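Local coordinates for protein subclass B3 metallo-beta-lactamase (Sphingobium indicum, PDB 7LUU) that probably hydrolyses beta-lactam antibiotics as a subclass B3 metallo-beta-lactamase with two zinc ions in its active site, at residues 74-79 / 91-96; 81-86 / 185-190; 130-135 / 171-176; 164-169 / 229-234; 234-239 / 299-304. All coordinates share one frame; numbering follows the deposited sequence.

In the fold
The five contacts run from the zinc-bearing middle of the alpha-beta/beta-alpha sandwich to its margins. Interaction 1 is wholly buried beside the metal site, apolar apart from a water bridge, and it touches interaction 3, where helix 131-138 meets the loop before strand 176-178 through small side chains and one arginine. Interaction 2 is partly buried and lies far from the zinc ions; there turns of the two sheets meet through a backbone bond. Interactions 4 and 5 are surface contacts that share Tyr234 and hold successive halves of the 229-239 loop, and both rest on charged groups: a salt bridge in one, a carboxylate held by two backbone N-H groups and a hydroxyl in the other.

Interaction 1 of 5, residues 74-79 / 91-96; sequences AGLSVA and DGALPQ
Leu76 CD1 rests on the methyl of Ala93, 4.0 Å from its CB, and reaches the neighbouring Leu94 more loosely at CG. Val78 meets the same alanine with one of its two branches, CG2 lying 4.4 Å from Ala93 CB, while Val78 CG1, anti to the backbone N (chi1 180°), turns to the carbonyl of Asp91 and stops 3.5 Å from its O. That carbonyl oxygen is buried by the contact and has no hydrogen-bonding partner in the model. No direct hydrogen bond joins the two segments. Instead a single water donates to both, 2.8 Å from Ser77 O and 2.7 Å from Asp91 OD2, and so ties a backbone carbonyl to a buried carboxylate. The same OD2 is also hydrogen-bonded to Thr121 OG1, which helps to fix the carboxylate, and Ser77 OG is hydrogen-bonded to the carbonyl of Ser265.

These partners belong to the surroundings of the metal site. Leu76 packs on His127 and His267, both ligands of the second zinc ion, and its side chain is about 5 Å from a zinc; Asp91 also packs on His127. The contact therefore lies in the second shell of the zinc site.

Segment 74-79 leads into strand 79-82 and segment 91-96 leaves strand 87-90, its antiparallel neighbour, for helix 98-107. Helix 49-55 covers Leu76 and Leu94 through Trp55, helix 125-128 lies against Leu76, Asp91 and Leu94, and Phe222 of strand 216-223 packs on Ser77 and Asp91.

Interaction 2 of 5, residues 81-86 / 185-190; sequences IDTGAG and LRIGRA
The backbones of Ala85 and Gly188 come within 4.3 Å of each other at CA, where the turn after strand 79-82 meets the type II' turn from Ile187 to Ala190. One hydrogen bond spans the gap: Arg189 N donates to Thr83 O at 2.9 Å, with an N-H...O angle of 169°. Gly188 CA approaches Thr83 O in a CA-H...O contact of 3.5 Å. Gly188, at positive phi, lets its turn come close to Thr83 O and Ala85, and the packing there is tighter than usual, with Ala85 CB only 3.4 Å from Gly188 CA.

Thr83 carries most of the remaining contact. Its side chain crosses that of Ile187 at about a right angle, with Thr83 OG1 3.4 Å from Ile187 CG1 and Thr83 CG2 4.0 Å from Ile187 CG2, while CB and CG2 both meet the methyl of Ala190. The hydroxyl sits between the backbone N and the carbonyl carbon (chi1 72°), from where Thr83 OG1 donates to Gly86 O at 2.6 Å and accepts from Ala85 N in an ST turn. Gly86 O is gripped twice, by Thr83 OG1 and Thr83 N. Asp82 OD1 adds an Asx turn by accepting from Gly84 N.

The contact joins the turn between two inner strands of one sheet, 79-82 and 87-90, to the antiparallel hairpin of strands 184-187 and 190-196 at the edge of the other. Ile187 also packs on Lys116 and Phe117 of strand 115-119, and Thr83 on Val88 of strand 87-90.

Interaction 3 of 5, residues 130-135 / 171-176; sequences GIAALA and PAVSRL
Ala132 turns its methyl toward segment 171-176, where Ala132 CB lies 3.4 Å from Ala172 O and 3.9 Å from Pro171 CB. One residue earlier on the helix, Ile131 crosses Val173 at a slant: the two CG2 methyls meet at 4.0 Å, and Val173 CG2 also comes 4.1 Å from Ala132 N. That branch of Val173 is placed beside its own backbone N and anti to the carbonyl carbon.

Ala135, a turn further along the helix, faces Arg175. In the arginine CG is anti to the backbone N and the chain bends at chi3 (-59°); Arg175 NH1 donates to Ala135 O at 3.1 Å. The oxygen lies in the guanidinium plane, but the donor stands well above the carbonyl plane, 60° out of it. NH1 is also hydrogen-bonded to Ala140 O, so it grips two carbonyls.

A water extends the contact. It accepts from Ala132 N and donates to Pro171 O, both at 2.8 Å, satisfying an N-H in the first turn of helix 131-138.

That helix follows helix 125-128, which carries the zinc ligand His127, about 6 Å from Ile131 between side chains. It is clasped by the loop leading into edge strand 176-178. Val142 of strand 141-144 packs on both Ile131 and Val173, strand 115-119 lies against Ile131 and Ala135 through Ile118, and helix 98-107 touches the helix through Leu134.

Interaction 4 of 5, residues 164-169 / 229-234; sequences FDYGGA and VSADRY
Asp165 OD2 is gripped by Arg233 NH1 and by a water. It forms a salt bridge with Arg233 NH1 at 2.8 Å, and the water donates to Asp165 OD2 at 2.9 Å while accepting from Arg233 N, so one carboxylate oxygen holds the side chain of the arginine directly and its backbone through the water. The two side chains cross at about a right angle, yet their flat ends are turned only 21° apart. The bridge belongs to one of two modelled conformers of Arg233 and may not be held all the time.

Next to this pair Asp165 CB presses on the methyl of Ala231, 3.5 Å from its CB. Tyr166 also meets this alanine, obliquely: Tyr166 CE2 lies 3.6 Å from Ala231 CA, and the ring meets Ser230 O at its edge. A second water links Tyr166 OH with Asp232 OD1.

The contact joins two surface loops near the zinc site, Tyr166 being about 8 Å from the zinc ligand His124 between side chains. Segment 164-169 belongs to the long connection between helix 146-154 and strand 176-178; segment 229-234 belongs to that between strand 216-223 and helix 242-257. Pro162 packs on Ser230 and Tyr234, and Ser230 OG reaches Arg297 of helix 282-300.

Interaction 5 of 5, residues 234-239 / 299-304; sequences YRFTAP and AEERRE
Hydrogen bonds to the Glu301 carboxylate carry the contact. Glu301 OE2 accepts from Phe236 N at 2.8 Å through its syn lone pair, and Glu301 OE1 accepts from Thr237 N at 2.8 Å on the syn side, 30° out of the carboxylate plane. The hydroxyl of the threonine is a third donor, with Thr237 OG1 2.6 Å from Glu301 OE1 and nearly along the C-O axis of that oxygen. It lies between its backbone N and carbonyl carbon (chi1 55°), which places it on the side of the glutamate, and the two side chains slide past each other in opposite directions. The Glu301 chain is extended beyond CG and carries the carboxylate up to the turn.

Phe236 and Thr237 are the central residues of a type I turn from Arg235 to Ala238, and both of their N-H groups are used by one carboxylate. The turn lies in the loop between strand 216-223 and helix 242-257, while Glu301 lies near the C-terminal end of helix 282-300, within the type I turn from Glu300 to Arg303.

Charge adds to this grip. Glu301 OE2 also forms a salt bridge with Arg297 one helical turn back, which would further favour the ionised carboxylate. Arg235 stays close without pairing with it; its NH1 donates instead to Tyr234 O and Asp232 O.

Van der Waals contacts surround the carboxylate. Arg235 CB and Arg235 CD pass Glu301 OE1 at 3.3 and 3.6 Å, Arg302 NE approaches Thr237 CB, and the Phe236 ring receives Glu301 OE2 at its edge, 3.6 Å from Phe236 CD1. Tyr234 stacks edge-to-face (T-shaped) on that ring, with CE2 above its centre.

Interaction 1 of 5, residues 74-79 / 91-96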
# COMPACT_ATOMS: atom_id res chain seq x y z
N ALA A 74 5.78 -0.72 12.97
CA ALA A 74 4.68 -0.18 13.75
C ALA A 74 3.88 0.82 12.96
O ALA A 74 2.66 0.92 13.12
CB ALA A 74 5.22 0.45 15.04
N GLY A 75 4.54 1.57 12.09
CA GLY A 75 3.83 2.65 11.38
C GLY A 75 3.58 2.42 9.89
O GLY A 75 2.94 3.27 9.24
N LEU A 76 4.03 1.29 9.34
CA LEU A 76 3.89 1.02 7.88
C LEU A 76 3.67 -0.46 7.72
O LEU A 76 4.52 -1.28 8.11
CB LEU A 76 5.19 1.47 7.13
CG LEU A 76 5.49 2.97 7.15
CD1 LEU A 76 6.88 3.28 6.62
CD2 LEU A 76 4.42 3.68 6.28
N SER A 77 2.58 -0.80 7.06
CA SER A 77 2.24 -2.21 6.86
C SER A 77 2.96 -2.76 5.64
O SER A 77 3.00 -2.12 4.58
CB SER A 77 0.73 -2.37 6.65
OG SER A 77 0.03 -1.88 7.81
N VAL A 78 3.50 -3.97 5.80
CA VAL A 78 4.01 -4.77 4.67
C VAL A 78 3.47 -6.18 4.85
O VAL A 78 3.64 -6.77 5.94
CB VAL A 78 5.56 -4.78 4.64
CG1 VAL A 78 6.09 -5.64 3.44
CG2 VAL A 78 6.13 -3.33 4.64
N ALA A 79 2.80 -6.73 3.83
CA ALA A 79 2.23 -8.08 3.96
C ALA A 79 3.04 -9.09 3.15
O ALA A 79 3.75 -8.72 2.22
CB ALA A 79 0.78 -8.13 3.45
N ASP A 91 3.75 -3.84 -0.63
CA ASP A 91 4.50 -2.62 -0.29
C ASP A 91 5.91 -2.91 0.22
O ASP A 91 6.35 -4.07 0.36
CB ASP A 91 3.68 -1.74 0.69
CG ASP A 91 2.61 -0.92 -0.05
OD1 ASP A 91 2.70 -0.76 -1.30
OD2 ASP A 91 1.71 -0.43 0.60
N GLY A 92 6.66 -1.81 0.37
CA GLY A 92 8.09 -1.93 0.65
C GLY A 92 8.62 -0.90 1.62
O GLY A 92 9.84 -0.81 1.78
N ALA A 93 7.76 -0.13 2.28
CA ALA A 93 8.18 0.90 3.23
C ALA A 93 9.27 1.81 2.61
O ALA A 93 9.25 2.13 1.41
CB ALA A 93 8.60 0.27 4.58
N LEU A 94 10.16 2.34 3.48
CA LEU A 94 11.21 3.29 3.06
C LEU A 94 12.41 2.55 2.46
O LEU A 94 12.55 1.33 2.61
CB LEU A 94 11.68 4.07 4.27
CG LEU A 94 10.63 5.01 4.89
CD1 LEU A 94 11.25 5.54 6.20
CD2 LEU A 94 10.47 6.15 4.02
N PRO A 95 13.31 3.25 1.75
CA PRO A 95 14.45 2.53 1.16
C PRO A 95 15.26 1.73 2.19
O PRO A 95 15.68 0.59 1.94
CB PRO A 95 15.28 3.66 0.52
CG PRO A 95 14.15 4.71 0.12
CD PRO A 95 13.26 4.69 1.34
N GLN A 96 15.56 2.33 3.35
CA GLN A 96 16.36 1.63 4.33
C GLN A 96 15.60 0.50 5.01
O GLN A 96 16.23 -0.27 5.73
CB GLN A 96 16.88 2.64 5.37
CG GLN A 96 15.78 3.27 6.26
CD GLN A 96 15.23 4.63 5.74
OE1 GLN A 96 15.04 4.84 4.53
NE2 GLN A 96 14.97 5.54 6.67
O HOH W 1 2.24 0.13 3.19

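Interaction 2 of 5, residues 81-86 / 185-190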
# COMPACT_ATOMS: atom_id res chain seq x y z
N ILE A 81 2.39 -13.04 1.47
CA ILE A 81 1.45 -14.13 1.19
C ILE A 81 2.23 -15.32 0.67
O ILE A 81 2.95 -15.19 -0.33
CB ILE A 81 0.39 -13.72 0.14
CG1 ILE A 81 -0.31 -12.43 0.59
CG2 ILE A 81 -0.63 -14.89 -0.15
CD1 ILE A 81 -1.15 -11.83 -0.54
N ASP A 82 2.07 -16.47 1.31
CA ASP A 82 2.65 -17.71 0.84
C ASP A 82 1.62 -18.43 -0.03
O ASP A 82 0.67 -19.03 0.48
CB ASP A 82 3.11 -18.56 2.02
CG ASP A 82 3.60 -19.92 1.59
OD1 ASP A 82 3.71 -20.12 0.36
OD2 ASP A 82 3.75 -20.80 2.52
N THR A 83 1.83 -18.44 -1.36
CA THR A 83 0.78 -18.90 -2.27
C THR A 83 0.85 -20.39 -2.56
O THR A 83 -0.06 -20.92 -3.20
CB THR A 83 0.87 -18.17 -3.60
OG1 THR A 83 2.04 -18.69 -4.28
CG2 THR A 83 1.09 -16.62 -3.41
N GLY A 84 1.91 -21.05 -2.15
CA GLY A 84 2.17 -22.43 -2.51
C GLY A 84 3.01 -22.58 -3.75
O GLY A 84 3.56 -23.67 -3.99
N ALA A 85 3.17 -21.51 -4.52
CA ALA A 85 4.00 -21.44 -5.73
C ALA A 85 4.81 -20.15 -5.75
O ALA A 85 5.08 -19.57 -6.79
CB ALA A 85 3.16 -21.53 -6.99
N GLY A 86 5.26 -19.74 -4.58
CA GLY A 86 6.01 -18.51 -4.46
C GLY A 86 5.34 -17.57 -3.48
O GLY A 86 4.20 -17.78 -3.06
N LEU A 185 -4.75 -11.52 -10.15
CA LEU A 185 -3.44 -12.18 -10.25
C LEU A 185 -3.54 -13.56 -9.60
O LEU A 185 -3.84 -13.66 -8.40
CB LEU A 185 -2.39 -11.29 -9.55
CG LEU A 185 -1.03 -11.94 -9.38
CD1 LEU A 185 -0.51 -12.17 -10.80
CD2 LEU A 185 -0.12 -10.97 -8.61
N ARG A 186 -3.34 -14.63 -10.39
CA ARG A 186 -3.48 -15.99 -9.86
C ARG A 186 -2.10 -16.59 -9.77
O ARG A 186 -1.35 -16.54 -10.74
CB ARG A 186 -4.43 -16.81 -10.71
CG ARG A 186 -5.89 -16.40 -10.36
CD ARG A 186 -6.91 -17.21 -11.05
NE ARG A 186 -8.02 -16.36 -11.52
CZ ARG A 186 -9.04 -16.04 -10.74
NH1 ARG A 186 -10.03 -15.27 -11.20
NH2 ARG A 186 -9.06 -16.47 -9.49
N ILE A 187 -1.73 -17.06 -8.58
CA ILE A 187 -0.41 -17.65 -8.37
C ILE A 187 -0.54 -18.72 -7.30
O ILE A 187 -1.16 -18.48 -6.25
CB ILE A 187 0.61 -16.57 -8.00
CG1 ILE A 187 1.84 -17.27 -7.40
CG2 ILE A 187 0.01 -15.53 -7.08
CD1 ILE A 187 3.05 -16.31 -7.30
N GLY A 188 -0.06 -19.91 -7.63
CA GLY A 188 -0.20 -21.00 -6.68
C GLY A 188 -1.68 -21.22 -6.45
O GLY A 188 -2.47 -21.29 -7.40
N ARG A 189 -2.06 -21.34 -5.19
CA ARG A 189 -3.48 -21.55 -4.93
C ARG A 189 -4.19 -20.26 -4.61
O ARG A 189 -5.40 -20.31 -4.35
CB ARG A 189 -3.70 -22.55 -3.78
CG ARG A 189 -3.15 -22.09 -2.46
CD ARG A 189 -3.70 -22.93 -1.30
NE ARG A 189 -3.48 -24.37 -1.46
CZ ARG A 189 -4.47 -25.26 -1.62
NH1 ARG A 189 -4.19 -26.55 -1.76
NH2 ARG A 189 -5.73 -24.85 -1.65
N ALA A 190 -3.48 -19.10 -4.67
CA ALA A 190 -3.99 -17.79 -4.27
C ALA A 190 -4.52 -17.01 -5.47
O ALA A 190 -4.09 -17.23 -6.60
CB ALA A 190 -2.91 -16.96 -3.60

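Interaction 3 of 5, residues 130-135 / 171-176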
# COMPACT_ATOMS: atom_id res chain seq x y z
N GLY A 130 11.24 1.17 -0.56
CA GLY A 130 12.06 -0.02 -0.53
C GLY A 130 11.79 -1.01 -1.62
O GLY A 130 12.45 -2.06 -1.67
N ILE A 131 10.84 -0.74 -2.51
CA ILE A 131 10.44 -1.76 -3.49
C ILE A 131 11.55 -2.06 -4.50
O ILE A 131 11.78 -3.22 -4.83
CB ILE A 131 9.15 -1.29 -4.18
CG1 ILE A 131 7.96 -1.44 -3.23
CG2 ILE A 131 8.89 -2.12 -5.42
CD1 ILE A 131 6.59 -1.02 -3.92
N ALA A 132 12.22 -1.04 -5.03
CA ALA A 132 13.30 -1.32 -5.97
C ALA A 132 14.36 -2.22 -5.38
O ALA A 132 14.84 -3.15 -6.05
CB ALA A 132 13.93 -0.00 -6.44
N ALA A 133 14.76 -1.95 -4.13
CA ALA A 133 15.76 -2.80 -3.50
C ALA A 133 15.23 -4.21 -3.36
O ALA A 133 15.98 -5.19 -3.54
CB ALA A 133 16.16 -2.23 -2.14
N LEU A 134 13.98 -4.34 -2.92
CA LEU A 134 13.39 -5.68 -2.72
C LEU A 134 13.30 -6.43 -4.05
O LEU A 134 13.60 -7.63 -4.13
CB LEU A 134 11.97 -5.58 -2.10
CG LEU A 134 11.98 -5.02 -0.67
CD1 LEU A 134 10.57 -4.58 -0.29
CD2 LEU A 134 12.56 -6.11 0.25
N ALA A 135 12.92 -5.73 -5.12
CA ALA A 135 12.86 -6.36 -6.42
C ALA A 135 14.25 -6.80 -6.87
O ALA A 135 14.40 -7.88 -7.46
CB ALA A 135 12.19 -5.43 -7.46
N PRO A 171 13.89 5.71 -4.87
CA PRO A 171 14.35 4.67 -5.81
C PRO A 171 13.30 4.34 -6.87
O PRO A 171 12.15 3.96 -6.56
CB PRO A 171 14.65 3.47 -4.89
CG PRO A 171 15.06 4.19 -3.54
CD PRO A 171 14.12 5.33 -3.45
N ALA A 172 13.70 4.39 -8.14
CA ALA A 172 12.79 4.10 -9.23
C ALA A 172 12.74 2.60 -9.52
O ALA A 172 13.71 1.87 -9.31
CB ALA A 172 13.17 4.85 -10.51
N VAL A 173 11.60 2.15 -10.04
CA VAL A 173 11.37 0.75 -10.34
C VAL A 173 11.23 0.61 -11.84
O VAL A 173 10.47 1.35 -12.46
CB VAL A 173 10.05 0.27 -9.67
CG1 VAL A 173 9.70 -1.22 -10.03
CG2 VAL A 173 10.08 0.45 -8.21
N SER A 174 11.79 -0.45 -12.38
CA SER A 174 11.65 -0.65 -13.81
C SER A 174 10.86 -1.89 -14.17
O SER A 174 10.23 -1.92 -15.22
CB SER A 174 13.04 -0.71 -14.48
OG SER A 174 13.94 -1.50 -13.71
N ARG A 175 10.85 -2.92 -13.30
CA ARG A 175 10.34 -4.25 -13.68
C ARG A 175 8.90 -4.30 -13.19
O ARG A 175 8.65 -4.70 -12.05
CB ARG A 175 11.14 -5.38 -13.02
CG ARG A 175 10.71 -6.83 -13.40
CD ARG A 175 11.39 -7.89 -12.54
NE ARG A 175 12.86 -7.87 -12.63
CZ ARG A 175 13.70 -7.84 -11.59
NH1 ARG A 175 13.25 -7.88 -10.32
NH2 ARG A 175 15.03 -7.83 -11.83
N LEU A 176 7.94 -3.93 -14.09
CA LEU A 176 6.58 -3.52 -13.68
C LEU A 176 5.51 -4.22 -14.49
O LEU A 176 5.60 -4.32 -15.73
CB LEU A 176 6.34 -2.04 -13.89
CG LEU A 176 6.97 -1.20 -12.78
CD1 LEU A 176 7.29 0.17 -13.28
CD2 LEU A 176 6.03 -1.08 -11.64
O HOH W 2 11.46 1.68 -5.03
O HOH W 3 16.74 -9.13 -9.67

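Interaction 4 of 5, residues 164-169 / 229-234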
# COMPACT_ATOMS: atom_id res chain seq x y z
N PHE A 164 2.50 16.82 -5.07
CA PHE A 164 3.54 17.19 -6.07
C PHE A 164 4.51 18.26 -5.56
O PHE A 164 5.76 18.15 -5.73
CB PHE A 164 2.83 17.65 -7.34
CG PHE A 164 3.77 18.13 -8.39
CD1 PHE A 164 4.56 17.22 -9.10
CD2 PHE A 164 3.90 19.52 -8.70
CE1 PHE A 164 5.46 17.66 -10.07
CE2 PHE A 164 4.80 19.94 -9.68
CZ PHE A 164 5.56 19.01 -10.37
N ASP A 165 4.00 19.30 -4.90
CA ASP A 165 4.90 20.42 -4.57
C ASP A 165 5.94 20.05 -3.52
O ASP A 165 6.87 20.84 -3.25
CB ASP A 165 4.05 21.61 -4.07
CG ASP A 165 3.36 22.34 -5.19
OD1 ASP A 165 3.57 21.99 -6.37
OD2 ASP A 165 2.56 23.25 -4.90
N TYR A 166 5.85 18.89 -2.90
CA TYR A 166 6.87 18.49 -1.94
C TYR A 166 8.14 18.07 -2.63
O TYR A 166 9.22 18.07 -1.99
CB TYR A 166 6.42 17.32 -1.06
CG TYR A 166 5.52 17.74 0.06
CD1 TYR A 166 6.01 18.50 1.12
CD2 TYR A 166 4.20 17.38 0.08
CE1 TYR A 166 5.18 18.88 2.17
CE2 TYR A 166 3.38 17.76 1.11
CZ TYR A 166 3.86 18.51 2.14
OH TYR A 166 2.99 18.86 3.14
N GLY A 167 8.05 17.72 -3.91
CA GLY A 167 9.19 17.31 -4.71
C GLY A 167 9.90 16.09 -4.14
O GLY A 167 9.30 15.19 -3.52
N GLY A 168 11.21 16.00 -4.39
CA GLY A 168 11.97 14.85 -3.93
C GLY A 168 12.05 13.74 -4.97
O GLY A 168 11.39 13.75 -6.02
N ALA A 169 12.92 12.77 -4.67
CA ALA A 169 13.06 11.59 -5.52
C ALA A 169 13.34 10.39 -4.64
O ALA A 169 13.92 10.53 -3.56
CB ALA A 169 14.21 11.78 -6.54
N VAL A 229 -4.46 14.25 1.94
CA VAL A 229 -3.41 15.18 2.33
C VAL A 229 -2.72 15.70 1.09
O VAL A 229 -2.80 15.13 -0.01
CB VAL A 229 -2.42 14.53 3.31
CG1 VAL A 229 -3.14 14.28 4.61
CG2 VAL A 229 -1.92 13.27 2.72
N SER A 230 -2.12 16.87 1.25
CA SER A 230 -1.56 17.52 0.08
C SER A 230 -0.46 18.48 0.52
O SER A 230 -0.25 18.72 1.72
CB SER A 230 -2.66 18.31 -0.67
OG SER A 230 -2.89 19.49 0.03
N ALA A 231 0.23 19.01 -0.47
CA ALA A 231 1.09 20.15 -0.24
C ALA A 231 0.25 21.39 0.01
O ALA A 231 -0.98 21.40 -0.19
CB ALA A 231 2.01 20.40 -1.45
N ASP A 232 0.93 22.48 0.39
CA ASP A 232 0.21 23.62 0.96
C ASP A 232 -0.72 24.32 -0.03
O ASP A 232 -1.83 24.76 0.36
CB ASP A 232 1.20 24.62 1.54
CG ASP A 232 1.79 24.16 2.86
OD1 ASP A 232 1.25 23.19 3.45
OD2 ASP A 232 2.80 24.76 3.31
N ARG A 233 -0.28 24.50 -1.28
CA ARG A 233 -1.05 25.27 -2.26
C ARG A 233 -2.04 24.42 -3.03
O ARG A 233 -2.84 24.96 -3.83
CB ARG A 233 -0.12 25.95 -3.27
CG ARG A 233 0.81 27.03 -2.69
CD ARG A 233 1.65 27.66 -3.79
NE ARG A 233 2.21 26.64 -4.68
CZ ARG A 233 1.73 26.37 -5.90
NH1 ARG A 233 2.30 25.42 -6.65
NH2 ARG A 233 0.69 27.05 -6.36
N TYR A 234 -2.02 23.10 -2.84
CA TYR A 234 -2.95 22.25 -3.57
C TYR A 234 -4.37 22.47 -3.07
O TYR A 234 -4.61 22.60 -1.87
CB TYR A 234 -2.61 20.79 -3.37
CG TYR A 234 -3.45 19.81 -4.16
CD1 TYR A 234 -3.16 19.55 -5.51
CD2 TYR A 234 -4.55 19.17 -3.57
CE1 TYR A 234 -3.93 18.63 -6.23
CE2 TYR A 234 -5.34 18.25 -4.28
CZ TYR A 234 -5.00 17.99 -5.62
OH TYR A 234 -5.75 17.08 -6.32
O HOH W 4 2.40 23.90 -2.07
O HOH W 5 3.87 21.59 4.19

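Interaction 5 of 5, residues 234-239 / 299-304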
# COMPACT_ATOMS: atom_id res chain seq x y z
N TYR A 234 -2.02 23.10 -2.84
CA TYR A 234 -2.95 22.25 -3.57
C TYR A 234 -4.37 22.47 -3.07
O TYR A 234 -4.61 22.60 -1.87
CB TYR A 234 -2.61 20.79 -3.37
CG TYR A 234 -3.45 19.81 -4.16
CD1 TYR A 234 -3.16 19.55 -5.51
CD2 TYR A 234 -4.55 19.17 -3.57
CE1 TYR A 234 -3.93 18.63 -6.23
CE2 TYR A 234 -5.34 18.25 -4.28
CZ TYR A 234 -5.00 17.99 -5.62
OH TYR A 234 -5.75 17.08 -6.32
N ARG A 235 -5.34 22.48 -4.00
CA ARG A 235 -6.73 22.59 -3.58
C ARG A 235 -7.52 21.42 -4.13
O ARG A 235 -7.68 21.28 -5.36
CB ARG A 235 -7.37 23.89 -4.05
CG ARG A 235 -6.61 25.13 -3.49
CD ARG A 235 -6.94 25.28 -1.97
NE ARG A 235 -6.26 26.47 -1.46
CZ ARG A 235 -5.05 26.43 -0.89
NH1 ARG A 235 -4.41 25.25 -0.78
NH2 ARG A 235 -4.47 27.57 -0.46
N PHE A 236 -8.11 20.65 -3.23
CA PHE A 236 -9.03 19.59 -3.67
C PHE A 236 -10.28 20.13 -4.30
O PHE A 236 -10.95 19.39 -5.05
CB PHE A 236 -9.41 18.71 -2.46
CG PHE A 236 -8.28 17.78 -2.00
CD1 PHE A 236 -7.38 18.22 -1.00
CD2 PHE A 236 -8.18 16.48 -2.49
CE1 PHE A 236 -6.35 17.34 -0.53
CE2 PHE A 236 -7.14 15.60 -2.07
CZ PHE A 236 -6.26 16.04 -1.08
N THR A 237 -10.65 21.39 -3.98
CA THR A 237 -11.84 22.01 -4.56
C THR A 237 -11.58 22.67 -5.92
O THR A 237 -12.54 23.21 -6.51
CB THR A 237 -12.44 23.06 -3.59
OG1 THR A 237 -11.45 24.02 -3.23
CG2 THR A 237 -12.96 22.35 -2.33
N ALA A 238 -10.35 22.63 -6.44
CA ALA A 238 -10.09 23.23 -7.74
C ALA A 238 -10.71 22.35 -8.83
O ALA A 238 -10.73 21.13 -8.70
CB ALA A 238 -8.60 23.38 -7.98
N PRO A 239 -11.22 22.94 -9.91
CA PRO A 239 -11.74 22.08 -10.99
C PRO A 239 -10.73 21.06 -11.50
O PRO A 239 -11.13 19.92 -11.81
CB PRO A 239 -12.14 23.09 -12.07
CG PRO A 239 -12.56 24.31 -11.25
CD PRO A 239 -11.60 24.37 -10.09
N ALA A 299 -14.38 21.65 3.27
CA ALA A 299 -14.94 22.81 3.95
C ALA A 299 -13.84 23.82 4.27
O ALA A 299 -14.04 25.04 4.16
CB ALA A 299 -15.63 22.34 5.22
N GLU A 300 -12.67 23.32 4.70
CA GLU A 300 -11.55 24.20 5.02
C GLU A 300 -11.19 25.07 3.85
O GLU A 300 -10.86 26.25 4.03
CB GLU A 300 -10.30 23.40 5.43
CG GLU A 300 -10.40 22.83 6.82
CD GLU A 300 -9.29 21.80 7.16
OE1 GLU A 300 -8.58 21.29 6.23
OE2 GLU A 300 -9.17 21.48 8.37
N GLU A 301 -11.29 24.53 2.64
CA GLU A 301 -10.96 25.26 1.42
C GLU A 301 -12.06 26.21 0.99
O GLU A 301 -11.88 26.92 -0.01
CB GLU A 301 -10.68 24.27 0.25
CG GLU A 301 -9.48 23.35 0.50
CD GLU A 301 -9.09 22.57 -0.73
OE1 GLU A 301 -9.61 22.86 -1.83
OE2 GLU A 301 -8.22 21.67 -0.59
N ARG A 302 -13.22 26.20 1.66
CA ARG A 302 -14.36 26.99 1.24
C ARG A 302 -14.69 28.01 2.33
O ARG A 302 -15.77 28.66 2.30
CB ARG A 302 -15.56 26.08 0.89
CG ARG A 302 -15.37 25.33 -0.39
CD ARG A 302 -15.38 26.30 -1.56
NE ARG A 302 -15.34 25.65 -2.84
CZ ARG A 302 -15.35 26.29 -4.00
NH1 ARG A 302 -15.38 27.62 -4.09
NH2 ARG A 302 -15.31 25.57 -5.08
N ARG A 303 -13.77 28.17 3.27
CA ARG A 303 -13.88 29.12 4.37
C ARG A 303 -13.15 30.38 3.97
O ARG A 303 -12.05 30.31 3.43
CB ARG A 303 -13.23 28.56 5.63
CG ARG A 303 -14.19 28.41 6.72
CD ARG A 303 -13.56 28.35 8.07
NE ARG A 303 -12.59 27.29 8.22
CZ ARG A 303 -12.88 25.99 8.20
NH1 ARG A 303 -14.13 25.54 8.01
NH2 ARG A 303 -11.90 25.12 8.38
N GLU A 304 -13.75 31.52 4.26
CA GLU A 304 -13.08 32.78 4.02
C GLU A 304 -11.78 32.95 4.86
O GLU A 304 -11.67 32.50 6.01
CB GLU A 304 -14.07 33.91 4.31
CG GLU A 304 -13.58 35.23 3.82
CD GLU A 304 -14.65 36.29 3.83
OE1 GLU A 304 -15.86 35.97 4.05
OE2 GLU A 304 -14.25 37.44 3.58